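Phenazine biosynthesis protein PhzF family (Enterococcus faecalis, PDB 1S7J) is of unestablished substrate but belongs to the PhzF family and is probably an isomerase, with the fold of the diaminopimelate epimerase clan. Local coordinates at residues F80-Y85 against L93-Q98; V8-E13 against A74-A79. All coordinates share one frame; numbering follows the deposited sequence.

Contact 1. Residues F80-Y85 against L93-Q98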
ATOM      1  N   PHE A  80     -10.182  -8.614   2.933  1.00 18.35           N
ATOM      2  CA  PHE A  80     -11.514  -8.106   2.700  1.00 19.72           C
ATOM      3  C   PHE A  80     -12.441  -9.142   2.076  1.00 21.30           C
ATOM      4  O   PHE A  80     -13.558  -9.322   2.536  1.00 21.19           O
ATOM      5  CB  PHE A  80     -11.441  -6.856   1.822  1.00 20.27           C
ATOM      6  CG  PHE A  80     -12.768  -6.400   1.278  1.00 21.07           C
ATOM      7  CD1 PHE A  80     -13.593  -5.576   2.018  1.00 17.38           C
ATOM      8  CD2 PHE A  80     -13.173  -6.779  -0.002  1.00 19.05           C
ATOM      9  CE1 PHE A  80     -14.804  -5.133   1.500  1.00 22.24           C
ATOM     10  CE2 PHE A  80     -14.375  -6.344  -0.523  1.00 16.34           C
ATOM     11  CZ  PHE A  80     -15.191  -5.521   0.222  1.00 20.48           C
ATOM     12  N   VAL A  81     -11.979  -9.829   1.025  1.00 18.79           N
ATOM     13  CA  VAL A  81     -12.830 -10.821   0.385  1.00 22.89           C
ATOM     14  C   VAL A  81     -13.015 -12.097   1.187  1.00 23.99           C
ATOM     15  O   VAL A  81     -14.014 -12.793   1.011  1.00 29.22           O
ATOM     16  CB  VAL A  81     -12.372 -11.151  -1.042  1.00 19.15           C
ATOM     17  CG1 VAL A  81     -11.570 -10.017  -1.609  1.00 18.12           C
ATOM     18  CG2 VAL A  81     -11.654 -12.456  -1.123  1.00 20.17           C
ATOM     19  N   LEU A  82     -12.019 -12.463   2.005  1.00 22.76           N
ATOM     20  CA  LEU A  82     -12.152 -13.657   2.833  1.00 22.43           C
ATOM     21  C   LEU A  82     -13.162 -13.360   3.944  1.00 21.95           C
ATOM     22  O   LEU A  82     -14.046 -14.171   4.227  1.00 25.77           O
ATOM     23  CB  LEU A  82     -10.806 -14.076   3.423  1.00 19.49           C
ATOM     24  CG  LEU A  82      -9.871 -14.830   2.475  1.00 22.80           C
ATOM     25  CD1 LEU A  82      -8.525 -15.026   3.115  1.00 15.61           C
ATOM     26  CD2 LEU A  82     -10.469 -16.166   2.068  1.00 21.01           C
ATOM     27  N   PHE A  83     -13.052 -12.180   4.526  1.00 20.66           N
ATOM     28  CA  PHE A  83     -13.947 -11.758   5.593  1.00 25.99           C
ATOM     29  C   PHE A  83     -15.395 -11.593   5.145  1.00 24.69           C
ATOM     30  O   PHE A  83     -16.322 -11.931   5.883  1.00 28.52           O
ATOM     31  CB  PHE A  83     -13.488 -10.412   6.188  1.00 24.47           C
ATOM     32  CG  PHE A  83     -12.383 -10.531   7.213  1.00 27.77           C
ATOM     33  CD1 PHE A  83     -11.146  -9.903   7.001  1.00 29.95           C
ATOM     34  CD2 PHE A  83     -12.583 -11.235   8.403  1.00 30.32           C
ATOM     35  CE1 PHE A  83     -10.123  -9.978   7.968  1.00 30.48           C
ATOM     36  CE2 PHE A  83     -11.569 -11.316   9.373  1.00 28.70           C
ATOM     37  CZ  PHE A  83     -10.340 -10.684   9.153  1.00 32.66           C
ATOM     38  N   ASN A  84     -15.587 -11.053   3.951  1.00 21.66           N
ATOM     39  CA  ASN A  84     -16.923 -10.811   3.436  1.00 18.90           C
ATOM     40  C   ASN A  84     -17.543 -11.858   2.547  1.00 18.03           C
ATOM     41  O   ASN A  84     -18.752 -11.881   2.394  1.00 22.58           O
ATOM     42  CB  ASN A  84     -16.967  -9.443   2.734  1.00 16.77           C
ATOM     43  CG  ASN A  84     -16.718  -8.297   3.663  1.00 21.01           C
ATOM     44  OD1 ASN A  84     -17.635  -7.765   4.246  1.00 27.42           O
ATOM     45  ND2 ASN A  84     -15.452  -7.951   3.836  1.00 20.80           N
ATOM     46  N   TYR A  85     -16.733 -12.724   1.939  1.00 16.95           N
ATOM     47  CA  TYR A  85     -17.285 -13.729   1.027  1.00 16.35           C
ATOM     48  C   TYR A  85     -16.951 -15.184   1.308  1.00 18.65           C
ATOM     49  O   TYR A  85     -17.533 -16.077   0.702  1.00 16.35           O
ATOM     50  CB  TYR A  85     -16.897 -13.385  -0.432  1.00 13.47           C
ATOM     51  CG  TYR A  85     -17.351 -11.997  -0.875  1.00 20.79           C
ATOM     52  CD1 TYR A  85     -16.595 -10.873  -0.576  1.00 20.42           C
ATOM     53  CD2 TYR A  85     -18.574 -11.815  -1.550  1.00 16.33           C
ATOM     54  CE1 TYR A  85     -17.029  -9.590  -0.917  1.00 21.27           C
ATOM     55  CE2 TYR A  85     -19.020 -10.519  -1.902  1.00 20.48           C
ATOM     56  CZ  TYR A  85     -18.245  -9.419  -1.572  1.00 19.42           C
ATOM     57  OH  TYR A  85     -18.695  -8.141  -1.826  1.00 26.27           O
ATOM     58  N   LEU A  93      -7.208 -12.652  10.522  1.00 20.63           N
ATOM     59  CA  LEU A  93      -6.802 -13.588   9.477  1.00 23.17           C
ATOM     60  C   LEU A  93      -5.264 -13.779   9.523  1.00 23.25           C
ATOM     61  O   LEU A  93      -4.517 -12.812   9.684  1.00 21.98           O
ATOM     62  CB  LEU A  93      -7.231 -13.022   8.114  1.00 20.64           C
ATOM     63  CG  LEU A  93      -8.081 -13.836   7.128  1.00 28.32           C
ATOM     64  CD1 LEU A  93      -8.623 -15.108   7.757  1.00 22.12           C
ATOM     65  CD2 LEU A  93      -9.212 -12.950   6.605  1.00 22.58           C
ATOM     66  N   HIS A  94      -4.817 -15.018   9.382  1.00 22.96           N
ATOM     67  CA  HIS A  94      -3.394 -15.323   9.421  1.00 23.72           C
ATOM     68  C   HIS A  94      -2.914 -15.870   8.095  1.00 23.86           C
ATOM     69  O   HIS A  94      -3.439 -16.868   7.606  1.00 24.19           O
ATOM     70  CB  HIS A  94      -3.105 -16.340  10.542  1.00 20.99           C
ATOM     71  CG  HIS A  94      -3.517 -15.866  11.903  1.00 22.36           C
ATOM     72  ND1 HIS A  94      -2.937 -14.769  12.514  1.00 25.50           N
ATOM     73  CD2 HIS A  94      -4.490 -16.293  12.737  1.00 27.26           C
ATOM     74  CE1 HIS A  94      -3.545 -14.541  13.666  1.00 20.85           C
ATOM     75  NE2 HIS A  94      -4.488 -15.444  13.828  1.00 26.12           N
ATOM     76  N   PHE A  95      -1.918 -15.224   7.506  1.00 23.59           N
ATOM     77  CA  PHE A  95      -1.382 -15.656   6.227  1.00 25.95           C
ATOM     78  C   PHE A  95       0.021 -16.214   6.357  1.00 27.62           C
ATOM     79  O   PHE A  95       0.746 -15.868   7.277  1.00 31.06           O
ATOM     80  CB  PHE A  95      -1.363 -14.480   5.239  1.00 21.22           C
ATOM     81  CG  PHE A  95      -2.706 -13.873   4.987  1.00 21.93           C
ATOM     82  CD1 PHE A  95      -3.591 -14.455   4.071  1.00 19.66           C
ATOM     83  CD2 PHE A  95      -3.091 -12.717   5.641  1.00 18.27           C
ATOM     84  CE1 PHE A  95      -4.842 -13.886   3.818  1.00 24.41           C
ATOM     85  CE2 PHE A  95      -4.342 -12.134   5.399  1.00 26.23           C
ATOM     86  CZ  PHE A  95      -5.218 -12.725   4.483  1.00 23.78           C
ATOM     87  N   THR A  96       0.402 -17.089   5.418  1.00 31.74           N
ATOM     88  CA  THR A  96       1.735 -17.663   5.412  1.00 36.12           C
ATOM     89  C   THR A  96       2.495 -17.342   4.111  1.00 38.57           C
ATOM     90  O   THR A  96       2.709 -18.191   3.271  1.00 46.04           O
ATOM     91  CB  THR A  96       1.748 -19.179   5.683  1.00 36.57           C
ATOM     92  OG1 THR A  96       1.092 -19.905   4.636  1.00 35.70           O
ATOM     93  CG2 THR A  96       1.054 -19.465   6.982  1.00 34.69           C
ATOM     94  N   SER A  97       2.915 -16.090   3.995  1.00 39.44           N
ATOM     95  CA  SER A  97       3.633 -15.644   2.809  1.00 39.57           C
ATOM     96  C   SER A  97       5.091 -16.096   2.715  1.00 42.15           C
ATOM     97  O   SER A  97       5.572 -16.904   3.512  1.00 43.65           O
ATOM     98  CB  SER A  97       3.571 -14.131   2.700  1.00 36.78           C
ATOM     99  OG  SER A  97       4.315 -13.494   3.722  1.00 36.16           O
ATOM    100  N   GLN A  98       5.777 -15.607   1.674  1.00 43.90           N
ATOM    101  CA  GLN A  98       7.167 -15.931   1.494  1.00 45.93           C
ATOM    102  C   GLN A  98       7.994 -15.002   2.385  1.00 45.66           C
ATOM    103  O   GLN A  98       9.139 -15.288   2.700  1.00 46.06           O
ATOM    104  CB  GLN A  98       7.578 -15.897  -0.008  1.00 45.34           C
ATOM    105  CG  GLN A  98       7.487 -14.549  -0.712  1.00 52.41           C
ATOM    106  CD  GLN A  98       8.014 -14.611  -2.149  1.00 56.03           C
ATOM    107  OE1 GLN A  98       7.702 -15.539  -2.897  1.00 55.64           O
ATOM    108  NE2 GLN A  98       8.845 -13.634  -2.511  1.00 55.61           N
TER
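Phe83 and Leu93 mark the nearest backbone approach, 8.3 Å from CA to CA, between the last turns of a helix (80-85) and the strand that follows it, on segment 93-98. The two axes come no closer than 10.6 Å, and their N-to-C directions differ by 135°, so the strand runs back roughly against the helix but well askew. A gap of that size has to be filled by large apolar side chains, and leucine and phenylalanine serve that purpose: the branched leucine can touch two neighbours at once, and the flat phenylalanine ring offers a broad face to a methyl.

Leu93 has its CB directed toward the helix and does most of the touching with one methyl, CD2. That methyl sits over one face of the Phe83 ring in a CH-pi contact, 3.5 Å from Leu93 CD2 to the ring centroid, displaced a little toward the rim where CE1 lies. Phe83 meets it from the opposite direction: with CG beside the backbone N and anti to the carbonyl carbon (chi1 -82°), the ring swings off the helix toward the strand. The same Leu93 CD2 lies 3.7 Å from Leu82 CB, wedged between consecutive helix residues. Further along the strand, Leu82 CD1 reaches Phe95 CE1 at 3.9 Å, meeting that ring obliquely. Apart from that CH-pi contact, the meeting is plain apolar packing.

Asn84 ND2 is hydrogen-bonded to Phe80 O and to Tyr111 OH, tying down the helix end. Tyr57 of strand 56-62 touches both Leu82 and Phe95, while Val25 adds to the surroundings of Leu82. The arrangement is characteristic of a helix packed within a curved sheet, as in the central helix of each domain of the diaminopimelate epimerase fold.

Contact 2. Residues V8-E13 against A74-A79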
ATOM      1  N   VAL A   8     -11.007  -5.373  -5.866  1.00 14.98           N
ATOM      2  CA  VAL A   8     -11.331  -4.440  -4.817  1.00 15.65           C
ATOM      3  C   VAL A   8     -10.405  -3.259  -4.745  1.00 20.81           C
ATOM      4  O   VAL A   8      -9.214  -3.358  -5.074  1.00 21.35           O
ATOM      5  CB  VAL A   8     -11.446  -5.162  -3.430  1.00 18.43           C
ATOM      6  CG1 VAL A   8     -11.039  -6.617  -3.544  1.00 14.23           C
ATOM      7  CG2 VAL A   8     -10.645  -4.449  -2.356  1.00  9.51           C
ATOM      8  N   ASP A   9     -10.970  -2.113  -4.418  1.00 17.38           N
ATOM      9  CA  ASP A   9     -10.221  -0.890  -4.268  1.00 21.44           C
ATOM     10  C   ASP A   9      -9.911  -0.768  -2.767  1.00 21.80           C
ATOM     11  O   ASP A   9     -10.799  -0.459  -1.962  1.00 19.38           O
ATOM     12  CB  ASP A   9     -11.047   0.311  -4.742  1.00 17.50           C
ATOM     13  CG  ASP A   9     -11.409   0.220  -6.224  1.00 24.62           C
ATOM     14  OD1 ASP A   9     -12.425   0.826  -6.626  1.00 23.90           O
ATOM     15  OD2 ASP A   9     -10.685  -0.460  -6.982  1.00 22.45           O
ATOM     16  N   ALA A  10      -8.685  -1.117  -2.396  1.00 20.07           N
ATOM     17  CA  ALA A  10      -8.251  -1.064  -1.006  1.00 21.99           C
ATOM     18  C   ALA A  10      -8.034   0.376  -0.561  1.00 24.34           C
ATOM     19  O   ALA A  10      -7.480   1.181  -1.296  1.00 21.81           O
ATOM     20  CB  ALA A  10      -6.993  -1.875  -0.827  1.00 17.93           C
ATOM     21  N   PHE A  11      -8.454   0.673   0.659  1.00 26.42           N
ATOM     22  CA  PHE A  11      -8.344   2.016   1.249  1.00 24.84           C
ATOM     23  C   PHE A  11      -9.287   2.997   0.611  1.00 25.51           C
ATOM     24  O   PHE A  11      -9.071   4.218   0.662  1.00 25.54           O
ATOM     25  CB  PHE A  11      -6.901   2.541   1.175  1.00 19.17           C
ATOM     26  CG  PHE A  11      -5.924   1.748   1.994  1.00 24.87           C
ATOM     27  CD1 PHE A  11      -5.129   0.777   1.402  1.00 19.23           C
ATOM     28  CD2 PHE A  11      -5.799   1.972   3.376  1.00 22.00           C
ATOM     29  CE1 PHE A  11      -4.231   0.039   2.157  1.00 16.96           C
ATOM     30  CE2 PHE A  11      -4.903   1.237   4.132  1.00 16.73           C
ATOM     31  CZ  PHE A  11      -4.118   0.274   3.529  1.00 19.90           C
ATOM     32  N   ALA A  12     -10.369   2.477   0.033  1.00 26.91           N
ATOM     33  CA  ALA A  12     -11.365   3.302  -0.632  1.00 27.56           C
ATOM     34  C   ALA A  12     -12.739   3.117  -0.044  1.00 28.56           C
ATOM     35  O   ALA A  12     -13.127   2.012   0.297  1.00 24.79           O
ATOM     36  CB  ALA A  12     -11.396   2.969  -2.100  1.00 25.35           C
ATOM     37  N   GLU A  13     -13.490   4.200   0.041  1.00 31.06           N
ATOM     38  CA  GLU A  13     -14.850   4.218   0.569  1.00 36.43           C
ATOM     39  C   GLU A  13     -15.849   3.948  -0.587  1.00 38.32           C
ATOM     40  O   GLU A  13     -16.975   3.488  -0.373  1.00 38.92           O
ATOM     41  CB  GLU A  13     -15.103   5.588   1.233  1.00 45.57           C
ATOM     42  CG  GLU A  13     -15.905   5.585   2.524  1.00 55.11           C
ATOM     43  CD  GLU A  13     -16.235   6.987   3.048  1.00 59.56           C
ATOM     44  OE1 GLU A  13     -16.909   7.075   4.103  1.00 65.30           O
ATOM     45  OE2 GLU A  13     -15.819   7.996   2.417  1.00 59.78           O
ATOM     46  N   ALA A  74      -2.924  -5.153  -1.397  1.00 23.00           N
ATOM     47  CA  ALA A  74      -3.372  -6.431  -1.934  1.00 26.12           C
ATOM     48  C   ALA A  74      -3.615  -7.446  -0.829  1.00 25.35           C
ATOM     49  O   ALA A  74      -4.309  -8.452  -1.039  1.00 28.69           O
ATOM     50  CB  ALA A  74      -2.349  -6.974  -2.924  1.00 27.98           C
ATOM     51  N   THR A  75      -2.979  -7.237   0.311  1.00 27.29           N
ATOM     52  CA  THR A  75      -3.150  -8.120   1.437  1.00 20.81           C
ATOM     53  C   THR A  75      -4.467  -7.735   2.095  1.00 17.30           C
ATOM     54  O   THR A  75      -5.268  -8.596   2.464  1.00 21.25           O
ATOM     55  CB  THR A  75      -1.957  -8.010   2.423  1.00 25.57           C
ATOM     56  OG1 THR A  75      -0.818  -8.638   1.842  1.00 22.13           O
ATOM     57  CG2 THR A  75      -2.258  -8.711   3.732  1.00 20.85           C
ATOM     58  N   LEU A  76      -4.701  -6.438   2.205  1.00 14.92           N
ATOM     59  CA  LEU A  76      -5.918  -5.923   2.781  1.00 16.17           C
ATOM     60  C   LEU A  76      -7.085  -6.388   1.932  1.00 17.41           C
ATOM     61  O   LEU A  76      -8.131  -6.775   2.447  1.00 16.10           O
ATOM     62  CB  LEU A  76      -5.863  -4.391   2.819  1.00 21.11           C
ATOM     63  CG  LEU A  76      -7.004  -3.599   3.464  1.00 21.66           C
ATOM     64  CD1 LEU A  76      -6.501  -2.246   3.869  1.00 21.16           C
ATOM     65  CD2 LEU A  76      -8.205  -3.481   2.525  1.00 12.27           C
ATOM     66  N   ALA A  77      -6.890  -6.344   0.609  1.00 18.74           N
ATOM     67  CA  ALA A  77      -7.900  -6.756  -0.342  1.00 17.23           C
ATOM     68  C   ALA A  77      -8.240  -8.210  -0.170  1.00 13.58           C
ATOM     69  O   ALA A  77      -9.410  -8.568  -0.109  1.00 12.81           O
ATOM     70  CB  ALA A  77      -7.424  -6.479  -1.774  1.00 17.30           C
ATOM     71  N   THR A  78      -7.217  -9.059  -0.105  1.00 11.71           N
ATOM     72  CA  THR A  78      -7.413 -10.498   0.075  1.00 14.80           C
ATOM     73  C   THR A  78      -8.134 -10.780   1.371  1.00 18.89           C
ATOM     74  O   THR A  78      -8.897 -11.736   1.468  1.00 20.48           O
ATOM     75  CB  THR A  78      -6.111 -11.231   0.101  1.00 13.57           C
ATOM     76  OG1 THR A  78      -5.425 -11.035  -1.127  1.00 16.54           O
ATOM     77  CG2 THR A  78      -6.340 -12.713   0.293  1.00 17.18           C
ATOM     78  N   ALA A  79      -7.841  -9.982   2.388  1.00 20.27           N
ATOM     79  CA  ALA A  79      -8.460 -10.126   3.681  1.00 19.80           C
ATOM     80  C   ALA A  79      -9.937  -9.766   3.541  1.00 21.16           C
ATOM     81  O   ALA A  79     -10.824 -10.507   3.993  1.00 15.73           O
ATOM     82  CB  ALA A  79      -7.786  -9.190   4.694  1.00 22.44           C
TER
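Leu76 lays its CD1 methyl over one face of the Phe11 ring, 3.7 Å from CD1 to the ring centroid and shifted toward the CZ and CE1 rim. Its CG lies anti to the backbone N (chi1 -176°), which carries the fork of the side chain out from the helix toward segment 8-13. The second methyl then serves another neighbour, Leu76 CD2 standing 3.9 Å from Ala10 CB. Branching thus lets one leucine bridge two residues.

One residue further along the helix, Ala77 CB rests against both methyls of Val8, with CG2 the nearer at 3.9 Å. Small side chains suit this place, because the backbones come close: Ala10 CA and Ala77 CA are only 5.7 Å apart. Phe11 takes the third position of the type II turn from Asp9 to Ala12, where a positive phi (71°) is expected; the side chains of His73 and Val202 also touch Phe11.

The side chain of Ala77 is about 8 Å from that of Glu46, the predicted active-site residue. Near this probable catalytic centre, methyls and one ring face meet with no polar side-chain group between them, so the fit depends on shape and burial.

From the N terminus, strand 2-10 and its following turn come first, and helix 72-85 returns to them after some sixty residues: contact 2 closes this long loop. Contact 1 then closes a short one, where the chain leaves the end of the same helix and turns back as strand 92-97. The two closures neither nest nor cross but follow in series, with centres about 11 Å apart. The helix joins them: contact 2 uses its residues 74-79 and contact 1 its residues 80-85, though Phe80 and Val81 also touch Val8. They meet directly again where Phe95 CE1 packs on Thr78 CG2 at 4.0 Å. Together they set the helix between strands 2-10 and 92-97 of the same domain.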